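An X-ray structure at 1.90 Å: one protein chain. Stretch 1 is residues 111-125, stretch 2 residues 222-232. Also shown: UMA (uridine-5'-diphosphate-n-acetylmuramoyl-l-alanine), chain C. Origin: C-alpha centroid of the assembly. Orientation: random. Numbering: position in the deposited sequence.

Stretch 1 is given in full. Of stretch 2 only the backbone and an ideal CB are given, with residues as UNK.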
ATOM      1  N   VAL A 111      -8.376  12.785  -1.074  1.00 28.61           N
ATOM      2  CA  VAL A 111      -8.083  11.388  -0.793  1.00 28.17           C
ATOM      3  C   VAL A 111      -7.226  10.847  -1.928  1.00 28.51           C
ATOM      4  O   VAL A 111      -7.569  10.999  -3.098  1.00 28.55           O
ATOM      5  CB  VAL A 111      -9.372  10.548  -0.690  1.00 27.94           C
ATOM      6  CG1 VAL A 111      -9.027   9.091  -0.374  1.00 26.91           C
ATOM      7  CG2 VAL A 111     -10.295  11.132   0.392  1.00 27.23           C
ATOM      8  N   VAL A 112      -6.106  10.228  -1.577  1.00 28.78           N
ATOM      9  CA  VAL A 112      -5.211   9.662  -2.576  1.00 29.08           C
ATOM     10  C   VAL A 112      -5.401   8.157  -2.627  1.00 29.49           C
ATOM     11  O   VAL A 112      -5.515   7.500  -1.589  1.00 29.47           O
ATOM     12  CB  VAL A 112      -3.735   9.985  -2.247  1.00 29.31           C
ATOM     13  CG1 VAL A 112      -2.802   9.308  -3.244  1.00 29.34           C
ATOM     14  CG2 VAL A 112      -3.526  11.476  -2.276  1.00 28.86           C
ATOM     15  N   GLY A 113      -5.460   7.620  -3.841  1.00 29.33           N
ATOM     16  CA  GLY A 113      -5.629   6.193  -4.010  1.00 29.94           C
ATOM     17  C   GLY A 113      -4.392   5.593  -4.647  1.00 30.66           C
ATOM     18  O   GLY A 113      -3.456   6.313  -5.002  1.00 29.81           O
ATOM     19  N   VAL A 114      -4.391   4.271  -4.791  1.00 31.45           N
ATOM     20  CA  VAL A 114      -3.260   3.569  -5.391  1.00 32.36           C
ATOM     21  C   VAL A 114      -3.700   2.508  -6.385  1.00 32.64           C
ATOM     22  O   VAL A 114      -4.622   1.725  -6.126  1.00 33.94           O
ATOM     23  CB  VAL A 114      -2.409   2.853  -4.337  1.00 32.77           C
ATOM     24  CG1 VAL A 114      -1.889   3.848  -3.307  1.00 32.86           C
ATOM     25  CG2 VAL A 114      -3.230   1.761  -3.679  1.00 33.24           C
ATOM     26  N   VAL A 115      -3.045   2.499  -7.536  1.00 31.91           N
ATOM     27  CA  VAL A 115      -3.318   1.507  -8.562  1.00 31.47           C
ATOM     28  C   VAL A 115      -1.942   1.013  -9.000  1.00 30.19           C
ATOM     29  O   VAL A 115      -0.967   1.762  -8.945  1.00 29.34           O
ATOM     30  CB  VAL A 115      -4.064   2.115  -9.776  1.00 32.15           C
ATOM     31  CG1 VAL A 115      -5.481   2.503  -9.376  1.00 33.28           C
ATOM     32  CG2 VAL A 115      -3.319   3.329 -10.295  1.00 32.44           C
ATOM     33  N   PRO A 116      -1.840  -0.257  -9.411  1.00 29.68           N
ATOM     34  CA  PRO A 116      -0.546  -0.801  -9.849  1.00 28.99           C
ATOM     35  C   PRO A 116       0.098   0.110 -10.892  1.00 28.73           C
ATOM     36  O   PRO A 116      -0.580   0.580 -11.811  1.00 28.39           O
ATOM     37  CB  PRO A 116      -0.922  -2.169 -10.411  1.00 29.53           C
ATOM     38  CG  PRO A 116      -2.082  -2.576  -9.512  1.00 29.52           C
ATOM     39  CD  PRO A 116      -2.892  -1.290  -9.440  1.00 29.83           C
ATOM     40  N   ALA A 117       1.401   0.349 -10.747  1.00 27.82           N
ATOM     41  CA  ALA A 117       2.153   1.226 -11.650  1.00 28.21           C
ATOM     42  C   ALA A 117       2.409   0.637 -13.037  1.00 28.60           C
ATOM     43  O   ALA A 117       3.536   0.664 -13.540  1.00 28.59           O
ATOM     44  CB  ALA A 117       3.481   1.616 -11.000  1.00 26.94           C
ATOM     45  N   ILE A 118       1.359   0.118 -13.657  1.00 28.96           N
ATOM     46  CA  ILE A 118       1.480  -0.474 -14.978  1.00 29.91           C
ATOM     47  C   ILE A 118       1.881   0.539 -16.036  1.00 30.04           C
ATOM     48  O   ILE A 118       2.721   0.248 -16.891  1.00 29.91           O
ATOM     49  CB  ILE A 118       0.159  -1.141 -15.396  1.00 31.06           C
ATOM     50  CG1 ILE A 118      -0.106  -2.341 -14.483  1.00 31.63           C
ATOM     51  CG2 ILE A 118       0.220  -1.568 -16.866  1.00 31.44           C
ATOM     52  CD1 ILE A 118      -1.447  -2.990 -14.691  1.00 33.47           C
ATOM     53  N   LYS A 119       1.292   1.731 -15.973  1.00 29.81           N
ATOM     54  CA  LYS A 119       1.585   2.777 -16.946  1.00 30.04           C
ATOM     55  C   LYS A 119       3.083   3.095 -17.086  1.00 30.26           C
ATOM     56  O   LYS A 119       3.632   3.009 -18.181  1.00 30.43           O
ATOM     57  CB  LYS A 119       0.795   4.050 -16.610  1.00 30.22           C
ATOM     58  CG  LYS A 119       0.949   5.149 -17.656  1.00 30.96           C
ATOM     59  CD  LYS A 119       0.051   6.336 -17.372  1.00 31.45           C
ATOM     60  CE  LYS A 119       0.258   7.416 -18.411  1.00 31.36           C
ATOM     61  NZ  LYS A 119      -0.412   8.676 -18.015  1.00 32.08           N
ATOM     62  N   PRO A 120       3.763   3.476 -15.991  1.00 30.32           N
ATOM     63  CA  PRO A 120       5.190   3.763 -16.172  1.00 30.77           C
ATOM     64  C   PRO A 120       6.017   2.526 -16.525  1.00 31.13           C
ATOM     65  O   PRO A 120       7.004   2.622 -17.252  1.00 31.33           O
ATOM     66  CB  PRO A 120       5.598   4.384 -14.831  1.00 30.78           C
ATOM     67  CG  PRO A 120       4.621   3.797 -13.861  1.00 30.65           C
ATOM     68  CD  PRO A 120       3.323   3.845 -14.634  1.00 30.42           C
ATOM     69  N   ALA A 121       5.612   1.366 -16.016  1.00 31.38           N
ATOM     70  CA  ALA A 121       6.339   0.133 -16.292  1.00 31.88           C
ATOM     71  C   ALA A 121       6.325  -0.174 -17.785  1.00 32.64           C
ATOM     72  O   ALA A 121       7.310  -0.676 -18.331  1.00 32.09           O
ATOM     73  CB  ALA A 121       5.732  -1.022 -15.515  1.00 31.22           C
ATOM     74  N   ALA A 122       5.208   0.135 -18.440  1.00 33.55           N
ATOM     75  CA  ALA A 122       5.061  -0.109 -19.872  1.00 34.91           C
ATOM     76  C   ALA A 122       6.019   0.750 -20.689  1.00 35.90           C
ATOM     77  O   ALA A 122       6.445   0.351 -21.771  1.00 36.06           O
ATOM     78  CB  ALA A 122       3.620   0.158 -20.305  1.00 34.63           C
ATOM     79  N   ARG A 123       6.354   1.928 -20.172  1.00 37.08           N
ATOM     80  CA  ARG A 123       7.273   2.833 -20.859  1.00 38.64           C
ATOM     81  C   ARG A 123       8.730   2.536 -20.516  1.00 39.10           C
ATOM     82  O   ARG A 123       9.640   3.098 -21.126  1.00 39.34           O
ATOM     83  CB  ARG A 123       6.991   4.288 -20.477  1.00 39.68           C
ATOM     84  CG  ARG A 123       5.595   4.782 -20.798  1.00 41.76           C
ATOM     85  CD  ARG A 123       5.505   6.280 -20.561  1.00 43.75           C
ATOM     86  NE  ARG A 123       6.399   7.018 -21.451  1.00 45.71           N
ATOM     87  CZ  ARG A 123       6.615   8.328 -21.381  1.00 46.46           C
ATOM     88  NH1 ARG A 123       6.003   9.051 -20.453  1.00 47.45           N
ATOM     89  NH2 ARG A 123       7.436   8.918 -22.242  1.00 47.03           N
ATOM     90  N   LEU A 124       8.955   1.661 -19.541  1.00 39.13           N
ATOM     91  CA  LEU A 124      10.315   1.341 -19.117  1.00 39.56           C
ATOM     92  C   LEU A 124      10.840   0.008 -19.628  1.00 39.81           C
ATOM     93  O   LEU A 124      12.046  -0.151 -19.824  1.00 39.83           O
ATOM     94  CB  LEU A 124      10.406   1.367 -17.585  1.00 39.49           C
ATOM     95  CG  LEU A 124      10.094   2.699 -16.895  1.00 39.90           C
ATOM     96  CD1 LEU A 124      10.129   2.510 -15.382  1.00 40.24           C
ATOM     97  CD2 LEU A 124      11.096   3.761 -17.325  1.00 40.03           C
ATOM     98  N   THR A 125       9.941  -0.946 -19.845  1.00 39.86           N
ATOM     99  CA  THR A 125      10.350  -2.259 -20.311  1.00 40.44           C
ATOM    100  C   THR A 125      11.101  -2.179 -21.636  1.00 41.06           C
ATOM    101  O   THR A 125      10.785  -1.356 -22.495  1.00 40.79           O
ATOM    102  CB  THR A 125       9.137  -3.210 -20.466  1.00 40.32           C
ATOM    103  OG1 THR A 125       9.593  -4.504 -20.875  1.00 40.44           O
ATOM    104  CG2 THR A 125       8.148  -2.672 -21.495  1.00 40.44           C
ATOM    105  N   UNK A 222      16.205  -7.529 -13.426  1.00 36.92           N
ATOM    106  CA  UNK A 222      14.783  -7.219 -13.285  1.00 36.06           C
ATOM    107  C   UNK A 222      14.627  -5.892 -12.549  1.00 35.26           C
ATOM    108  O   UNK A 222      15.210  -5.688 -11.481  1.00 35.42           O
ATOM    109  CB  UNK A 222      14.048  -8.338 -12.544  1.00 36.06           C
ATOM    110  N   UNK A 223      13.842  -4.987 -13.122  1.00 33.89           N
ATOM    111  CA  UNK A 223      13.619  -3.688 -12.509  1.00 32.73           C
ATOM    112  C   UNK A 223      12.275  -3.656 -11.792  1.00 31.22           C
ATOM    113  O   UNK A 223      11.242  -3.956 -12.388  1.00 31.14           O
ATOM    114  CB  UNK A 223      13.688  -2.580 -13.562  1.00 32.73           C
ATOM    115  N   UNK A 224      12.292  -3.289 -10.513  1.00 29.77           N
ATOM    116  CA  UNK A 224      11.066  -3.218  -9.727  1.00 28.63           C
ATOM    117  C   UNK A 224      10.466  -1.822  -9.832  1.00 28.22           C
ATOM    118  O   UNK A 224      11.173  -0.816  -9.741  1.00 27.72           O
ATOM    119  CB  UNK A 224      11.335  -3.579  -8.265  1.00 28.63           C
ATOM    120  N   UNK A 225       9.157  -1.772 -10.022  1.00 27.59           N
ATOM    121  CA  UNK A 225       8.453  -0.506 -10.135  1.00 27.22           C
ATOM    122  C   UNK A 225       7.249  -0.476  -9.190  1.00 27.00           C
ATOM    123  O   UNK A 225       6.464  -1.419  -9.146  1.00 26.02           O
ATOM    124  CB  UNK A 225       8.007  -0.271 -11.580  1.00 27.22           C
ATOM    125  N   UNK A 226       7.113   0.598  -8.423  1.00 27.26           N
ATOM    126  CA  UNK A 226       5.957   0.724  -7.550  1.00 28.37           C
ATOM    127  C   UNK A 226       5.431   2.151  -7.600  1.00 28.68           C
ATOM    128  O   UNK A 226       5.954   2.991  -8.341  1.00 28.29           O
ATOM    129  CB  UNK A 226       6.312   0.328  -6.115  1.00 28.37           C
ATOM    130  N   UNK A 227       4.399   2.419  -6.811  1.00 29.15           N
ATOM    131  CA  UNK A 227       3.737   3.721  -6.796  1.00 30.16           C
ATOM    132  C   UNK A 227       4.183   4.714  -5.727  1.00 29.90           C
ATOM    133  O   UNK A 227       3.731   5.865  -5.725  1.00 30.24           O
ATOM    134  CB  UNK A 227       2.232   3.495  -6.635  1.00 30.16           C
ATOM    135  N   UNK A 228       5.067   4.273  -4.841  1.00 29.54           N
ATOM    136  CA  UNK A 228       5.539   5.099  -3.737  1.00 29.07           C
ATOM    137  C   UNK A 228       5.919   6.554  -3.966  1.00 29.10           C
ATOM    138  O   UNK A 228       5.287   7.458  -3.406  1.00 28.05           O
ATOM    139  CB  UNK A 228       6.768   4.406  -3.145  1.00 29.07           C
ATOM    140  N   UNK A 229       6.965   6.781  -4.761  1.00 28.66           N
ATOM    141  CA  UNK A 229       7.429   8.133  -5.048  1.00 28.46           C
ATOM    142  C   UNK A 229       6.352   8.964  -5.739  1.00 28.23           C
ATOM    143  O   UNK A 229       6.217  10.152  -5.468  1.00 28.75           O
ATOM    144  CB  UNK A 229       8.688   8.084  -5.916  1.00 28.46           C
ATOM    145  N   UNK A 230       5.582   8.341  -6.624  1.00 28.21           N
ATOM    146  CA  UNK A 230       4.522   9.062  -7.332  1.00 28.47           C
ATOM    147  C   UNK A 230       3.399   9.482  -6.384  1.00 29.04           C
ATOM    148  O   UNK A 230       2.767  10.530  -6.583  1.00 28.26           O
ATOM    149  CB  UNK A 230       3.956   8.196  -8.459  1.00 28.47           C
ATOM    150  N   UNK A 231       3.145   8.656  -5.365  1.00 28.95           N
ATOM    151  CA  UNK A 231       2.108   8.951  -4.378  1.00 29.12           C
ATOM    152  C   UNK A 231       2.578  10.134  -3.557  1.00 29.33           C
ATOM    153  O   UNK A 231       1.800  11.030  -3.220  1.00 29.46           O
ATOM    154  CB  UNK A 231       1.811   7.743  -3.488  1.00 29.12           C
ATOM    155  N   UNK A 232       3.861  10.119  -3.226  1.00 29.68           N
ATOM    156  CA  UNK A 232       4.462  11.189  -2.450  1.00 30.26           C
ATOM    157  C   UNK A 232       4.271  12.504  -3.216  1.00 31.19           C
ATOM    158  O   UNK A 232       3.778  13.488  -2.658  1.00 31.16           O
ATOM    159  CB  UNK A 232       5.942  10.911  -2.181  1.00 30.26           C
TER
HETATM  160  N1  UMA C1286      -0.081   6.555  -8.711  1.00 29.94           N
HETATM  161  C2  UMA C1286      -1.241   6.139  -7.883  1.00 29.32           C
HETATM  162  N3  UMA C1286      -1.949   7.175  -7.293  1.00 29.55           N
HETATM  163  C4  UMA C1286      -1.661   8.543  -7.416  1.00 29.59           C
HETATM  164  C5  UMA C1286      -0.458   8.898  -8.279  1.00 29.56           C
HETATM  165  C6  UMA C1286       0.251   7.911  -8.863  1.00 29.26           C
HETATM  166  O2  UMA C1286      -1.571   4.976  -7.711  1.00 29.70           O
HETATM  167  O4  UMA C1286      -2.361   9.362  -6.839  1.00 30.57           O
HETATM  168  C1B UMA C1286       0.701   5.443  -9.357  1.00 29.97           C
HETATM  169  C2B UMA C1286       0.043   5.001 -10.654  1.00 30.33           C
HETATM  170  O2' UMA C1286       0.058   3.536 -10.864  1.00 29.77           O
HETATM  171  C3B UMA C1286       0.717   5.719 -11.776  1.00 30.56           C
HETATM  172  C4B UMA C1286       2.118   5.771 -11.199  1.00 31.30           C
HETATM  173  O4B UMA C1286       1.986   5.827  -9.783  1.00 30.67           O
HETATM  174  O3B UMA C1286       0.524   4.835 -12.913  1.00 31.06           O
HETATM  175  C5B UMA C1286       2.912   6.950 -11.600  1.00 31.78           C
HETATM  176  O5B UMA C1286       2.159   8.101 -11.461  1.00 33.40           O
HETATM  177  PA  UMA C1286       2.627   9.529 -11.982  1.00 34.79           P
HETATM  178  O1A UMA C1286       1.791  10.477 -11.232  1.00 34.47           O
HETATM  179  O2A UMA C1286       4.037   9.655 -11.804  1.00 33.73           O
HETATM  180  O3A UMA C1286       2.161   9.504 -13.535  1.00 35.18           O
HETATM  181  PB  UMA C1286       1.262   8.507 -14.397  1.00 37.02           P
HETATM  182  O1B UMA C1286       1.837   7.181 -14.481  1.00 36.86           O
HETATM  183  O2B UMA C1286       0.923   9.196 -15.647  1.00 37.25           O
HETATM  184  O1' UMA C1286      -0.116   8.532 -13.505  1.00 37.25           O
HETATM  185  C1' UMA C1286      -1.343   9.180 -13.842  1.00 37.93           C
HETATM  186  C2' UMA C1286      -1.993   9.804 -12.636  1.00 38.46           C
HETATM  187  N2' UMA C1286      -1.146  10.849 -12.032  1.00 38.63           N
HETATM  188  C7' UMA C1286      -1.485  12.149 -12.063  1.00 39.00           C
HETATM  189  O7' UMA C1286      -2.591  12.524 -12.441  1.00 39.50           O
HETATM  190  C8' UMA C1286      -0.475  13.176 -11.597  1.00 39.26           C
HETATM  191  C3' UMA C1286      -2.315   8.686 -11.630  1.00 38.65           C
HETATM  192  O3' UMA C1286      -3.037   9.225 -10.471  1.00 39.05           O
HETATM  193  C4' UMA C1286      -3.170   7.574 -12.283  1.00 38.99           C
HETATM  194  O4' UMA C1286      -3.432   6.533 -11.363  1.00 39.14           O
HETATM  195  C5' UMA C1286      -2.455   7.022 -13.520  1.00 39.08           C
HETATM  196  O5' UMA C1286      -2.171   8.146 -14.436  1.00 38.34           O
HETATM  197  C6' UMA C1286      -3.281   6.021 -14.307  1.00 39.49           C
HETATM  198  O6' UMA C1286      -4.536   6.588 -14.655  1.00 40.33           O
HETATM  199  C18 UMA C1286      -4.217  10.067 -10.451  1.00 39.32           C
HETATM  200  C19 UMA C1286      -5.491   9.314 -10.254  1.00 39.68           C
HETATM  201  O18 UMA C1286      -6.540   9.717 -10.727  1.00 40.46           O
HETATM  202  C20 UMA C1286      -3.955  11.244  -9.489  1.00 39.34           C
HETATM  203  N4  UMA C1286      -5.379   8.190  -9.527  1.00 39.52           N
HETATM  204  C21 UMA C1286      -6.495   7.353  -9.065  1.00 39.62           C
HETATM  205  C22 UMA C1286      -7.638   8.122  -8.337  1.00 39.22           C
HETATM  206  O19 UMA C1286      -7.320   9.154  -7.705  1.00 39.54           O
HETATM  207  O20 UMA C1286      -8.817   7.694  -8.424  1.00 39.22           O
HETATM  208  C23 UMA C1286      -5.955   6.252  -8.144  1.00 39.39           C

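Position 222 lies beyond the reach of stretch 1: its ideal CB has no atom of that stretch within 5.5 Å, so the geometry selects little. It is Thr222, whose OG1 is hydrogen-bonded elsewhere in the structure.

At position 223 the backbone is extended (phi/psi -101/126) and CA-to-CB points toward stretch 1, yet nothing lies within 5.5 Å of the CB. A longer side chain is best placed to cross that gap, and the nearest offering is the apolar tip of Leu124; Lys, Arg, Met or Gln would serve. The residue is Arg223, with chi1 to chi3 all t. This stretched chain brings CZ to 3.9 Å from Leu124 CD1, which sits over one face of the guanidinium, a packing contact.

Position 224, next along the strand, is out of reach, and many residues would fit; Leu224 is found.

Position 225 returns to the near side. Its ideal CB is 4.6 Å from Ala121 CB, 4.9 Å from Ala117 CB and 5.2 Å from Leu124 CD1, an apolar surface offering no charge. A compact aliphatic residue is indicated: Val, Ile or perhaps Ala, with beta-branching suited to phi/psi of -129/131. Val225, chi1 t, spreads its two methyls over that surface: CG1 lies 3.8 Å from Ala117 CB and 4.4 Å from Pro120 CG, while CG2 lies 4.1 Å from Leu124 CD1.

At 226 CA-to-CB points away from stretch 1, although the backbone passes close, the CA of position 226 lying 5.6 Å from Ala117 CA. The chain is about to turn into a helix, so a short acceptor such as Asp, Asn, Ser or Thr is plausible. Asp226, chi1 p, caps it: Asp226 OD1 accepts from the backbone N of position 228 at 2.9 Å.

Position 227 points toward stretch 1, its ideal CB 4.3 Å from Val115 O and 4.9 Å from Ala117 CB. A carbonyl this near favours a small donor, Ser, Thr or Cys, though Ala would also fit. In Ser227, chi1 m, OG lies 3.1 Å from Val115 O, a weak hydrogen bond, and not a settled one, since the single hydroxyl proton has another acceptor within reach. Val115 O also accepts from UMA O2' at 2.8 Å. One water bridges the stretches, accepting from Ala117 N at 2.8 Å and hydrogen-bonding Ser227 OG at 3.1 Å.

Positions 228 and 229 meet nothing of stretch 1 and tolerate variety; they are Gly228 and Ala229. Position 230 also misses stretch 1, but its ideal CB approaches the ligand ribose, favouring a small residue. Ala230 places CB 3.4 Å from UMA O4B.

Position 231, helical at -69/-41, points toward stretch 1, with Val112 CG1 4.9 Å and Val114 CG1 5.4 Å from its ideal CB. That hydrophobic gap suits Leu, Ile or Met. Ile231, m at both chi1 and chi2, sets CG2 4.0 Å from Val112 CG1 and CD1 3.9 Å from Val114 CG1; CD1 also comes within 3.2 Å of UMA N3.

Position 232 is out of reach, and its Ala232 simply continues the helix.

Stretch 2 (222-232) TRLVDSGAAIA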
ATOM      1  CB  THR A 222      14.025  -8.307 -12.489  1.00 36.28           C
ATOM      2  OG1 THR A 222      14.244  -9.598 -13.083  1.00 35.84           O
ATOM      3  CG2 THR A 222      12.535  -8.004 -12.497  1.00 35.92           C
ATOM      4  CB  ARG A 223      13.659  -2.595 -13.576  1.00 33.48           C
ATOM      5  CG  ARG A 223      13.445  -1.193 -13.046  1.00 34.74           C
ATOM      6  CD  ARG A 223      13.697  -0.196 -14.157  1.00 35.80           C
ATOM      7  NE  ARG A 223      13.560   1.192 -13.727  1.00 36.83           N
ATOM      8  CZ  ARG A 223      13.888   2.226 -14.491  1.00 36.90           C
ATOM      9  NH1 ARG A 223      14.373   2.013 -15.706  1.00 37.42           N
ATOM     10  NH2 ARG A 223      13.724   3.464 -14.053  1.00 37.62           N
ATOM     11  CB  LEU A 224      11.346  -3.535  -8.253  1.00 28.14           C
ATOM     12  CG  LEU A 224      11.983  -4.895  -7.954  1.00 28.31           C
ATOM     13  CD1 LEU A 224      12.183  -5.042  -6.454  1.00 27.77           C
ATOM     14  CD2 LEU A 224      11.099  -6.006  -8.492  1.00 28.16           C
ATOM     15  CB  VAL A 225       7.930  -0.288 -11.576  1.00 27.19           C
ATOM     16  CG1 VAL A 225       7.185   1.037 -11.664  1.00 27.27           C
ATOM     17  CG2 VAL A 225       9.088  -0.318 -12.570  1.00 27.27           C
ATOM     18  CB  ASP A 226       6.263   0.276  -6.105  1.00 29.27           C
ATOM     19  CG  ASP A 226       7.327   1.110  -5.427  1.00 30.58           C
ATOM     20  OD1 ASP A 226       7.183   2.347  -5.361  1.00 31.43           O
ATOM     21  OD2 ASP A 226       8.314   0.518  -4.938  1.00 32.27           O
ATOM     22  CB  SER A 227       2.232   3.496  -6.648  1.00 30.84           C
ATOM     23  OG  SER A 227       1.743   2.698  -7.711  1.00 33.08           O
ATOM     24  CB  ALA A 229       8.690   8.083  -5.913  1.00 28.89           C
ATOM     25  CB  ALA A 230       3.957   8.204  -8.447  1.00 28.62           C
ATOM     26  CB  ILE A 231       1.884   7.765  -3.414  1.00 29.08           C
ATOM     27  CG1 ILE A 231       1.420   6.543  -4.200  1.00 29.21           C
ATOM     28  CG2 ILE A 231       0.862   8.146  -2.334  1.00 28.24           C
ATOM     29  CD1 ILE A 231       0.123   6.746  -4.906  1.00 28.47           C
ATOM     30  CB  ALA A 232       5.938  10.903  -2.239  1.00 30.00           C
TER
HETATM   31  O   HOH W   1       2.577  -0.256  -8.245  1.00 23.66           O
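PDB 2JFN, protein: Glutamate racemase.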